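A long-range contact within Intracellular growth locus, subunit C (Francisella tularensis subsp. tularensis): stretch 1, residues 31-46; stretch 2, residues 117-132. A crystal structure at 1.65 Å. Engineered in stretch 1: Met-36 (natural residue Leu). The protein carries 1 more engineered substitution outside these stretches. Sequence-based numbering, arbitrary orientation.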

ATOM      1  N   HIS A  31      -2.776  -4.912 -18.561  1.00 22.75           N
ATOM      2  CA  HIS A  31      -3.537  -3.672 -18.765  1.00 22.64           C
ATOM      3  C   HIS A  31      -2.599  -2.489 -18.626  1.00 21.26           C
ATOM      4  O   HIS A  31      -1.512  -2.638 -18.116  1.00 20.80           O
ATOM      5  CB  HIS A  31      -4.678  -3.588 -17.745  1.00 22.69           C
ATOM      6  CG  HIS A  31      -4.221  -3.543 -16.327  1.00 22.18           C
ATOM      7  ND1 HIS A  31      -3.949  -2.362 -15.670  1.00 20.45           N
ATOM      8  CD2 HIS A  31      -3.947  -4.532 -15.447  1.00 21.38           C
ATOM      9  CE1 HIS A  31      -3.526  -2.626 -14.452  1.00 21.46           C
ATOM     10  NE2 HIS A  31      -3.512  -3.941 -14.295  1.00 21.17           N
ATOM     11  N   PRO A  32      -3.016  -1.290 -19.077  1.00 19.67           N
ATOM     12  CA  PRO A  32      -2.172  -0.102 -18.999  1.00 19.58           C
ATOM     13  C   PRO A  32      -2.392   0.788 -17.784  1.00 18.07           C
ATOM     14  O   PRO A  32      -1.875   1.886 -17.741  1.00 18.54           O
ATOM     15  CB  PRO A  32      -2.572   0.637 -20.272  1.00 19.74           C
ATOM     16  CG  PRO A  32      -4.067   0.424 -20.287  1.00 21.08           C
ATOM     17  CD  PRO A  32      -4.201  -1.035 -19.926  1.00 21.24           C
ATOM     18  N   ASN A  33      -3.192   0.339 -16.837  1.00 18.17           N
ATOM     19  CA  ASN A  33      -3.562   1.205 -15.693  1.00 18.35           C
ATOM     20  C   ASN A  33      -2.592   1.106 -14.543  1.00 18.10           C
ATOM     21  O   ASN A  33      -1.719   0.212 -14.512  1.00 17.92           O
ATOM     22  CB  ASN A  33      -5.002   0.864 -15.227  1.00 20.76           C
ATOM     23  CG  ASN A  33      -5.969   0.745 -16.395  1.00 23.53           C
ATOM     24  OD1 ASN A  33      -6.069   1.660 -17.204  1.00 25.51           O
ATOM     25  ND2 ASN A  33      -6.655  -0.393 -16.505  1.00 26.08           N
ATOM     26  N   CYS A  34      -2.718   2.041 -13.613  1.00 16.20           N
ATOM     27  CA  CYS A  34      -1.797   2.073 -12.484  1.00 16.15           C
ATOM     28  C   CYS A  34      -1.967   0.888 -11.527  1.00 16.77           C
ATOM     29  O   CYS A  34      -3.038   0.264 -11.402  1.00 14.23           O
ATOM     30  CB  CYS A  34      -1.912   3.383 -11.739  1.00 17.83           C
ATOM     31  SG  CYS A  34      -3.524   3.562 -10.926  1.00 24.81           S
ATOM     32  N   ARG A  35      -0.848   0.497 -10.923  1.00 15.41           N
ATOM     33  CA  ARG A  35      -0.898  -0.595  -9.956  1.00 14.65           C
ATOM     34  C   ARG A  35       0.289  -0.423  -8.984  1.00 14.27           C
ATOM     35  O   ARG A  35       1.375   0.049  -9.355  1.00 14.32           O
ATOM     36  CB  ARG A  35      -0.876  -1.986 -10.628  1.00 14.96           C
ATOM     37  CG  ARG A  35       0.560  -2.532 -11.106  1.00 14.74           C
ATOM     38  CD  ARG A  35       1.157  -1.711 -12.185  1.00 15.55           C
ATOM     39  NE  ARG A  35       0.336  -1.603 -13.387  1.00 16.65           N
ATOM     40  CZ  ARG A  35       0.186  -2.525 -14.356  1.00 17.82           C
ATOM     41  NH1 ARG A  35       0.794  -3.723 -14.330  1.00 16.04           N
ATOM     42  NH2 ARG A  35      -0.575  -2.238 -15.425  1.00 17.59           N
HETATM   43  N   MSE A  36       0.051  -0.797  -7.731  1.00 14.40           N
HETATM   44  CA  MSE A  36       1.070  -0.703  -6.683  1.00 14.43           C
HETATM   45  C   MSE A  36       1.084  -1.980  -5.893  1.00 15.22           C
HETATM   46  O   MSE A  36       0.057  -2.556  -5.611  1.00 15.02           O
HETATM   47  CB  MSE A  36       0.758   0.476  -5.734  1.00 13.87           C
HETATM   48  CG  MSE A  36       1.034   1.826  -6.315  1.00 17.72           C
HETATM   49 SE   MSE A  36       0.667   3.160  -4.975  1.00 19.58          SE
HETATM   50  CE  MSE A  36       1.875   2.671  -3.904  1.00 26.23           C
ATOM     51  N   PHE A  37       2.283  -2.491  -5.601  1.00 14.46           N
ATOM     52  CA  PHE A  37       2.368  -3.649  -4.785  1.00 14.31           C
ATOM     53  C   PHE A  37       3.728  -3.667  -4.077  1.00 14.36           C
ATOM     54  O   PHE A  37       4.666  -2.940  -4.469  1.00 15.74           O
ATOM     55  CB  PHE A  37       2.094  -4.910  -5.620  1.00 14.05           C
ATOM     56  CG  PHE A  37       3.053  -5.104  -6.813  1.00 15.40           C
ATOM     57  CD1 PHE A  37       4.295  -5.705  -6.624  1.00 15.16           C
ATOM     58  CD2 PHE A  37       2.675  -4.711  -8.105  1.00 16.62           C
ATOM     59  CE1 PHE A  37       5.181  -5.932  -7.740  1.00 16.28           C
ATOM     60  CE2 PHE A  37       3.530  -4.936  -9.234  1.00 18.04           C
ATOM     61  CZ  PHE A  37       4.805  -5.564  -9.020  1.00 15.81           C
ATOM     62  N   ILE A  38       3.793  -4.454  -3.007  1.00 15.04           N
ATOM     63  CA  ILE A  38       5.016  -4.505  -2.208  1.00 15.42           C
ATOM     64  C   ILE A  38       5.531  -5.930  -2.047  1.00 17.01           C
ATOM     65  O   ILE A  38       4.760  -6.876  -1.934  1.00 15.59           O
ATOM     66  CB  ILE A  38       4.781  -3.853  -0.835  1.00 14.22           C
ATOM     67  CG1 ILE A  38       3.530  -4.469  -0.162  1.00 17.07           C
ATOM     68  CG2 ILE A  38       4.627  -2.322  -0.996  1.00 15.42           C
ATOM     69  CD1 ILE A  38       3.264  -3.943   1.271  1.00 18.06           C
ATOM     70  N   ASP A  39       6.855  -6.091  -1.982  1.00 18.82           N
ATOM     71  CA  ASP A  39       7.420  -7.447  -1.956  1.00 18.58           C
ATOM     72  C   ASP A  39       7.455  -8.120  -0.597  1.00 19.68           C
ATOM     73  O   ASP A  39       7.785  -9.328  -0.502  1.00 21.55           O
ATOM     74  CB  ASP A  39       8.815  -7.478  -2.654  1.00 19.46           C
ATOM     75  CG  ASP A  39       9.876  -6.732  -1.891  1.00 24.43           C
ATOM     76  OD1 ASP A  39       9.580  -6.212  -0.798  1.00 23.85           O
ATOM     77  OD2 ASP A  39      11.062  -6.678  -2.388  1.00 29.40           O
ATOM     78  N   SER A  40       7.064  -7.387   0.435  1.00 16.82           N
ATOM     79  CA  SER A  40       6.952  -7.958   1.764  1.00 18.80           C
ATOM     80  C   SER A  40       5.996  -7.108   2.583  1.00 17.94           C
ATOM     81  O   SER A  40       5.779  -5.945   2.264  1.00 18.94           O
ATOM     82  CB  SER A  40       8.309  -8.069   2.456  1.00 21.13           C
ATOM     83  OG  SER A  40       8.746  -6.812   2.902  1.00 26.65           O
ATOM     84  N   LEU A  41       5.409  -7.698   3.621  1.00 17.43           N
ATOM     85  CA  LEU A  41       4.503  -7.000   4.474  1.00 17.24           C
ATOM     86  C   LEU A  41       4.440  -7.713   5.829  1.00 18.53           C
ATOM     87  O   LEU A  41       4.212  -8.921   5.912  1.00 20.12           O
ATOM     88  CB  LEU A  41       3.065  -6.972   3.867  1.00 17.92           C
ATOM     89  CG  LEU A  41       1.955  -6.425   4.800  1.00 17.69           C
ATOM     90  CD1 LEU A  41       2.135  -4.963   5.085  1.00 17.67           C
ATOM     91  CD2 LEU A  41       0.582  -6.721   4.152  1.00 18.80           C
ATOM     92  N   THR A  42       4.660  -6.947   6.877  1.00 19.14           N
ATOM     93  CA  THR A  42       4.521  -7.457   8.223  1.00 21.31           C
ATOM     94  C   THR A  42       3.484  -6.646   8.958  1.00 21.12           C
ATOM     95  O   THR A  42       3.531  -5.429   8.930  1.00 22.20           O
ATOM     96  CB  THR A  42       5.839  -7.388   8.971  1.00 21.88           C
ATOM     97  OG1 THR A  42       6.788  -8.104   8.196  1.00 25.18           O
ATOM     98  CG2 THR A  42       5.709  -8.053  10.406  1.00 23.33           C
ATOM     99  N   ILE A  43       2.548  -7.338   9.611  1.00 21.77           N
ATOM    100  CA  ILE A  43       1.509  -6.664  10.388  1.00 23.19           C
ATOM    101  C   ILE A  43       1.468  -7.226  11.815  1.00 24.33           C
ATOM    102  O   ILE A  43       1.212  -8.422  11.999  1.00 23.86           O
ATOM    103  CB  ILE A  43       0.100  -6.866   9.755  1.00 24.77           C
ATOM    104  CG1 ILE A  43       0.042  -6.198   8.377  1.00 25.50           C
ATOM    105  CG2 ILE A  43      -0.979  -6.199  10.650  1.00 24.62           C
ATOM    106  CD1 ILE A  43      -1.236  -6.522   7.616  1.00 29.00           C
ATOM    107  N   ALA A  44       1.700  -6.354  12.796  1.00 25.18           N
ATOM    108  CA  ALA A  44       1.680  -6.755  14.210  1.00 26.66           C
ATOM    109  C   ALA A  44       2.608  -7.974  14.374  1.00 26.85           C
ATOM    110  O   ALA A  44       2.319  -8.917  15.116  1.00 27.67           O
ATOM    111  CB  ALA A  44       0.239  -7.097  14.628  1.00 26.17           C
ATOM    112  N   GLY A  45       3.722  -7.942  13.654  1.00 26.06           N
ATOM    113  CA  GLY A  45       4.695  -9.014  13.719  1.00 28.16           C
ATOM    114  C   GLY A  45       4.416 -10.232  12.855  1.00 28.22           C
ATOM    115  O   GLY A  45       5.260 -11.148  12.777  1.00 31.23           O
ATOM    116  N   GLU A  46       3.261 -10.285  12.201  1.00 26.71           N
ATOM    117  CA  GLU A  46       2.969 -11.449  11.364  1.00 27.80           C
ATOM    118  C   GLU A  46       3.445 -11.132   9.963  1.00 27.65           C
ATOM    119  O   GLU A  46       3.061 -10.117   9.385  1.00 27.17           O
ATOM    120  CB  GLU A  46       1.470 -11.757  11.366  1.00 29.39           C
ATOM    121  CG  GLU A  46       0.889 -11.928  12.766  1.00 35.64           C
ATOM    122  CD  GLU A  46       1.464 -13.128  13.520  1.00 39.97           C
ATOM    123  OE1 GLU A  46       1.504 -13.064  14.776  1.00 42.89           O
ATOM    124  OE2 GLU A  46       1.849 -14.140  12.873  1.00 41.36           O
ATOM    125  N   ASP A 117       2.847   0.279  19.508  1.00 34.23           N
ATOM    126  CA  ASP A 117       3.751  -0.828  19.224  1.00 33.99           C
ATOM    127  C   ASP A 117       3.243  -1.702  18.085  1.00 32.46           C
ATOM    128  O   ASP A 117       3.953  -2.632  17.681  1.00 31.78           O
ATOM    129  CB  ASP A 117       3.905  -1.742  20.447  1.00 37.51           C
ATOM    130  CG  ASP A 117       4.785  -1.139  21.544  1.00 42.21           C
ATOM    131  OD1 ASP A 117       5.698  -0.331  21.215  1.00 45.50           O
ATOM    132  OD2 ASP A 117       4.566  -1.511  22.733  1.00 44.11           O
HETATM  133  N   MSE A 118       2.022  -1.462  17.598  1.00 29.89           N
HETATM  134  CA  MSE A 118       1.499  -2.300  16.518  1.00 27.65           C
HETATM  135  C   MSE A 118       2.047  -1.715  15.192  1.00 27.14           C
HETATM  136  O   MSE A 118       1.510  -0.737  14.655  1.00 27.90           O
HETATM  137  CB  MSE A 118      -0.044  -2.304  16.538  1.00 27.04           C
HETATM  138  CG  MSE A 118      -0.726  -3.515  15.809  1.00 25.37           C
HETATM  139 SE   MSE A 118      -0.525  -3.516  13.915  1.00 21.52          SE
HETATM  140  CE  MSE A 118      -1.484  -2.076  13.594  1.00 27.74           C
ATOM    141  N   LYS A 119       3.096  -2.341  14.659  1.00 26.17           N
ATOM    142  CA  LYS A 119       3.712  -1.834  13.421  1.00 24.93           C
ATOM    143  C   LYS A 119       3.288  -2.545  12.156  1.00 23.37           C
ATOM    144  O   LYS A 119       3.089  -3.773  12.146  1.00 22.48           O
ATOM    145  CB  LYS A 119       5.242  -1.930  13.494  1.00 26.53           C
ATOM    146  CG  LYS A 119       5.878  -1.321  14.742  1.00 30.08           C
ATOM    147  CD  LYS A 119       5.464   0.105  14.991  1.00 28.52           C
ATOM    148  CE  LYS A 119       6.397   0.764  16.017  1.00 31.38           C
ATOM    149  NZ  LYS A 119       5.967   2.182  16.286  1.00 29.23           N
ATOM    150  N   ILE A 120       3.168  -1.777  11.074  1.00 21.37           N
ATOM    151  CA  ILE A 120       2.837  -2.337   9.778  1.00 21.99           C
ATOM    152  C   ILE A 120       4.041  -1.889   8.982  1.00 20.87           C
ATOM    153  O   ILE A 120       4.315  -0.685   8.868  1.00 21.20           O
ATOM    154  CB  ILE A 120       1.546  -1.758   9.257  1.00 23.44           C
ATOM    155  CG1 ILE A 120       0.446  -2.192  10.239  1.00 26.81           C
ATOM    156  CG2 ILE A 120       1.282  -2.225   7.803  1.00 23.04           C
ATOM    157  CD1 ILE A 120      -0.903  -1.796   9.861  1.00 31.26           C
ATOM    158  N   LYS A 121       4.814  -2.859   8.497  1.00 19.37           N
ATOM    159  CA  LYS A 121       6.049  -2.518   7.812  1.00 20.15           C
ATOM    160  C   LYS A 121       5.953  -2.974   6.361  1.00 19.55           C
ATOM    161  O   LYS A 121       5.751  -4.179   6.071  1.00 19.89           O
ATOM    162  CB  LYS A 121       7.238  -3.205   8.497  1.00 23.61           C
ATOM    163  CG  LYS A 121       8.585  -2.991   7.795  1.00 27.01           C
ATOM    164  CD  LYS A 121       9.152  -1.624   8.052  1.00 30.23           C
ATOM    165  CE  LYS A 121      10.652  -1.502   7.611  1.00 31.61           C
ATOM    166  NZ  LYS A 121      11.173  -0.110   7.827  1.00 30.75           N
ATOM    167  N   LEU A 122       6.056  -2.005   5.456  1.00 19.97           N
ATOM    168  CA  LEU A 122       5.920  -2.316   4.040  1.00 19.63           C
ATOM    169  C   LEU A 122       7.297  -2.598   3.454  1.00 20.92           C
ATOM    170  O   LEU A 122       8.276  -1.939   3.849  1.00 21.11           O
ATOM    171  CB  LEU A 122       5.327  -1.117   3.291  1.00 20.11           C
ATOM    172  CG  LEU A 122       4.077  -0.449   3.867  1.00 23.84           C
ATOM    173  CD1 LEU A 122       3.515   0.595   2.855  1.00 21.40           C
ATOM    174  CD2 LEU A 122       3.048  -1.513   4.165  1.00 22.83           C
ATOM    175  N   GLY A 123       7.354  -3.541   2.528  1.00 18.00           N
ATOM    176  CA  GLY A 123       8.603  -3.882   1.867  1.00 20.39           C
ATOM    177  C   GLY A 123       8.831  -2.946   0.687  1.00 19.87           C
ATOM    178  O   GLY A 123       8.297  -1.842   0.659  1.00 20.95           O
ATOM    179  N   ASN A 124       9.616  -3.381  -0.295  1.00 17.14           N
ATOM    180  CA  ASN A 124       9.910  -2.557  -1.462  1.00 18.08           C
ATOM    181  C   ASN A 124       8.703  -2.494  -2.382  1.00 14.64           C
ATOM    182  O   ASN A 124       8.134  -3.534  -2.759  1.00 16.87           O
ATOM    183  CB  ASN A 124      11.062  -3.165  -2.259  1.00 19.79           C
ATOM    184  CG  ASN A 124      12.334  -3.219  -1.443  1.00 22.66           C
ATOM    185  OD1 ASN A 124      12.763  -2.178  -0.885  1.00 25.30           O
ATOM    186  ND2 ASN A 124      12.934  -4.400  -1.349  1.00 23.22           N
ATOM    187  N   SER A 125       8.326  -1.281  -2.751  1.00 17.73           N
ATOM    188  CA  SER A 125       7.227  -1.151  -3.705  1.00 18.54           C
ATOM    189  C   SER A 125       7.757  -1.198  -5.139  1.00 19.77           C
ATOM    190  O   SER A 125       8.956  -0.988  -5.408  1.00 18.57           O
ATOM    191  CB  SER A 125       6.435   0.156  -3.433  1.00 19.95           C
ATOM    192  OG  SER A 125       7.231   1.310  -3.374  1.00 18.93           O
ATOM    193  N   ASN A 126       6.869  -1.510  -6.066  1.00 17.58           N
ATOM    194  CA  ASN A 126       7.238  -1.582  -7.493  1.00 17.42           C
ATOM    195  C   ASN A 126       7.583  -0.225  -8.086  1.00 16.43           C
ATOM    196  O   ASN A 126       7.092   0.820  -7.667  1.00 17.06           O
ATOM    197  CB  ASN A 126       6.135  -2.275  -8.321  1.00 14.88           C
ATOM    198  CG  ASN A 126       4.802  -1.501  -8.314  1.00 15.51           C
ATOM    199  OD1 ASN A 126       4.289  -1.134  -7.269  1.00 15.32           O
ATOM    200  ND2 ASN A 126       4.250  -1.277  -9.497  1.00 14.90           N
ATOM    201  N   LYS A 127       8.455  -0.242  -9.078  1.00 18.64           N
ATOM    202  CA  LYS A 127       8.905   1.020  -9.670  1.00 19.74           C
ATOM    203  C   LYS A 127       8.030   1.493 -10.817  1.00 17.56           C
ATOM    204  O   LYS A 127       8.021   2.673 -11.106  1.00 19.29           O
ATOM    205  CB  LYS A 127      10.359   0.869 -10.148  1.00 23.69           C
ATOM    206  CG  LYS A 127      11.321   0.584  -8.963  1.00 29.99           C
ATOM    207  CD  LYS A 127      12.801   0.420  -9.370  1.00 35.71           C
ATOM    208  CE  LYS A 127      13.677  -0.002  -8.179  1.00 37.79           C
ATOM    209  NZ  LYS A 127      13.335   0.732  -6.928  1.00 40.37           N
ATOM    210  N   LYS A 128       7.318   0.592 -11.473  1.00 16.45           N
ATOM    211  CA  LYS A 128       6.503   1.018 -12.602  1.00 15.80           C
ATOM    212  C   LYS A 128       5.030   0.966 -12.188  1.00 14.91           C
ATOM    213  O   LYS A 128       4.354  -0.007 -12.445  1.00 16.31           O
ATOM    214  CB  LYS A 128       6.801   0.109 -13.798  1.00 18.79           C
ATOM    215  CG  LYS A 128       8.272   0.285 -14.271  1.00 24.43           C
ATOM    216  CD  LYS A 128       8.538  -0.536 -15.548  1.00 29.22           C
ATOM    217  CE  LYS A 128       9.865  -0.195 -16.189  1.00 32.02           C
ATOM    218  NZ  LYS A 128      10.988  -0.711 -15.338  1.00 37.70           N
ATOM    219  N   GLN A 129       4.562   2.038 -11.552  1.00 15.43           N
ATOM    220  CA  GLN A 129       3.202   2.114 -11.015  1.00 16.05           C
ATOM    221  C   GLN A 129       2.180   2.815 -11.936  1.00 15.73           C
ATOM    222  O   GLN A 129       1.047   2.387 -12.019  1.00 16.88           O
ATOM    223  CB  GLN A 129       3.280   2.879  -9.717  1.00 14.51           C
ATOM    224  CG  GLN A 129       4.209   2.216  -8.694  1.00 15.71           C
ATOM    225  CD  GLN A 129       4.222   2.994  -7.393  1.00 17.21           C
ATOM    226  OE1 GLN A 129       3.590   4.058  -7.280  1.00 16.91           O
ATOM    227  NE2 GLN A 129       4.918   2.481  -6.405  1.00 19.92           N
ATOM    228  N   GLU A 130       2.592   3.873 -12.625  1.00 15.12           N
ATOM    229  CA  GLU A 130       1.674   4.610 -13.472  1.00 15.08           C
ATOM    230  C   GLU A 130       2.370   4.976 -14.792  1.00 15.20           C
ATOM    231  O   GLU A 130       3.565   5.369 -14.776  1.00 17.11           O
ATOM    232  CB  GLU A 130       1.281   5.897 -12.738  1.00 19.17           C
ATOM    233  CG  GLU A 130       0.395   6.837 -13.483  1.00 20.46           C
ATOM    234  CD  GLU A 130       0.037   8.067 -12.629  1.00 22.43           C
ATOM    235  OE1 GLU A 130       0.926   8.865 -12.283  1.00 23.72           O
ATOM    236  OE2 GLU A 130      -1.174   8.243 -12.329  1.00 25.13           O
ATOM    237  N   TYR A 131       1.639   4.809 -15.891  1.00 15.58           N
ATOM    238  CA  TYR A 131       2.170   5.163 -17.219  1.00 16.88           C
ATOM    239  C   TYR A 131       1.991   6.691 -17.394  1.00 19.61           C
ATOM    240  O   TYR A 131       0.884   7.221 -17.449  1.00 20.51           O
ATOM    241  CB  TYR A 131       1.459   4.350 -18.324  1.00 16.48           C
ATOM    242  CG  TYR A 131       2.126   4.493 -19.670  1.00 16.56           C
ATOM    243  CD1 TYR A 131       3.437   4.070 -19.839  1.00 19.99           C
ATOM    244  CD2 TYR A 131       1.435   5.002 -20.764  1.00 19.70           C
ATOM    245  CE1 TYR A 131       4.072   4.133 -21.094  1.00 22.14           C
ATOM    246  CE2 TYR A 131       2.054   5.081 -22.045  1.00 21.37           C
ATOM    247  CZ  TYR A 131       3.370   4.632 -22.176  1.00 20.91           C
ATOM    248  OH  TYR A 131       4.038   4.671 -23.381  1.00 21.05           O
ATOM    249  N   LYS A 132       3.109   7.383 -17.448  1.00 18.16           N
ATOM    250  CA  LYS A 132       3.133   8.831 -17.487  1.00 18.15           C
ATOM    251  C   LYS A 132       2.832   9.482 -18.828  1.00 19.59           C
ATOM    252  O   LYS A 132       2.796   8.815 -19.863  1.00 18.65           O
ATOM    253  CB  LYS A 132       4.481   9.309 -16.928  1.00 20.18           C
ATOM    254  CG  LYS A 132       4.851   8.692 -15.581  1.00 18.90           C
ATOM    255  CD  LYS A 132       3.890   9.160 -14.453  1.00 20.34           C
ATOM    256  CE  LYS A 132       4.364   8.625 -13.102  1.00 20.10           C
ATOM    257  NZ  LYS A 132       3.696   9.375 -11.992  1.00 20.58           N
TER
HETATM  258  O   HOH W   1      -0.940   3.664 -15.712  1.00 17.44           O
HETATM  259  O   HOH W   2       7.870  -5.689   5.343  1.00 26.34           O
HETATM  260  O   HOH W   3       4.844  -5.616  12.305  1.00 27.78           O

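Two stretches of one chain, at least 74 residues apart in sequence wherever they touch, run antiparallel and bury 990 Å² between them. The apolar centre lies on the sheet face that carries Leu-41, Ile-43, Ile-120 and Leu-122. Leu-41 CD1 reaches across the strand pair, 3.7 Å from Leu-122 CD2 and 4.0 Å from Ile-120 CG2, so one methyl touches both neighbours. Ile-38 CD1 meets the same Leu-122 CD2 at 3.8 Å, and Ile-43 CG1 packs 4.2 Å from Ile-120 CG2. Beyond Ile-43, selenomethionine Met-118 packs against the start of the turn: Met-118 SE lies 3.7 Å from Ala-44 CB and 4.3 Å from Ile-43 CG2.

Beneath these side chains, strands 41-43 and 120-122 lie 4.8 Å apart with their directions at 177°. Thr-42 and Lys-121 form the hydrogen-bonded pair, Thr-42 N giving to Lys-121 O (3.1 Å) and Lys-121 N to Thr-42 O (2.9 Å); their side chains share the other face. The ladder continues with Gly-123 N to Ser-40 O (2.9 Å) and Ala-44 N to Lys-119 O (3.0 Å), the latter from within the type I' turn from Ile-43 to Glu-46. Water 3 accepts from Gly-45 N (2.9 Å) and donates to Lys-119 O (2.5 Å), tying the turn to the other stretch.

At Gly-123 the side chains of Ser-40 and Asp-39 leave no room for a CB: an ideal one would fall 2.1 Å from Ser-40 OG and 2.6 Å from Asp-39 OD1. Next to it Asp-39 grips Asn-124 with both carboxylate oxygens, Asp-39 OD1 accepting from Asn-124 N (2.9 Å) and Asp-39 OD2 from Asn-124 ND2 (3.1 Å), while Asp-39 N returns a bond to Asn-124 O (3.0 Å).

Farther along, Asn-126 points toward stretch 1 and its amide imitates a strand edge. Asn-126 OD1 accepts from Phe-37 N (2.9 Å), Asn-126 ND2 donates to Arg-35 O (3.2 Å), and Asn-126 N donates to Phe-37 O (3.1 Å). Asn-126 CB sits over one face of the Phe-37 ring, 3.8 Å from its centroid, a CH-pi contact. The engineered selenomethionine Met-36 places CG 3.5 Å from Gln-129 OE1.

At the polar edge Arg-35 N donates to Gln-129 O (2.9 Å). Arg-35 NE (3.0 Å) and Arg-35 NH2 (2.9 Å) both donate to Asn-33 O, within their own stretch. Water 1 closes this end, donating to Pro-32 O (2.9 Å) and accepting from Tyr-131 N (2.8 Å).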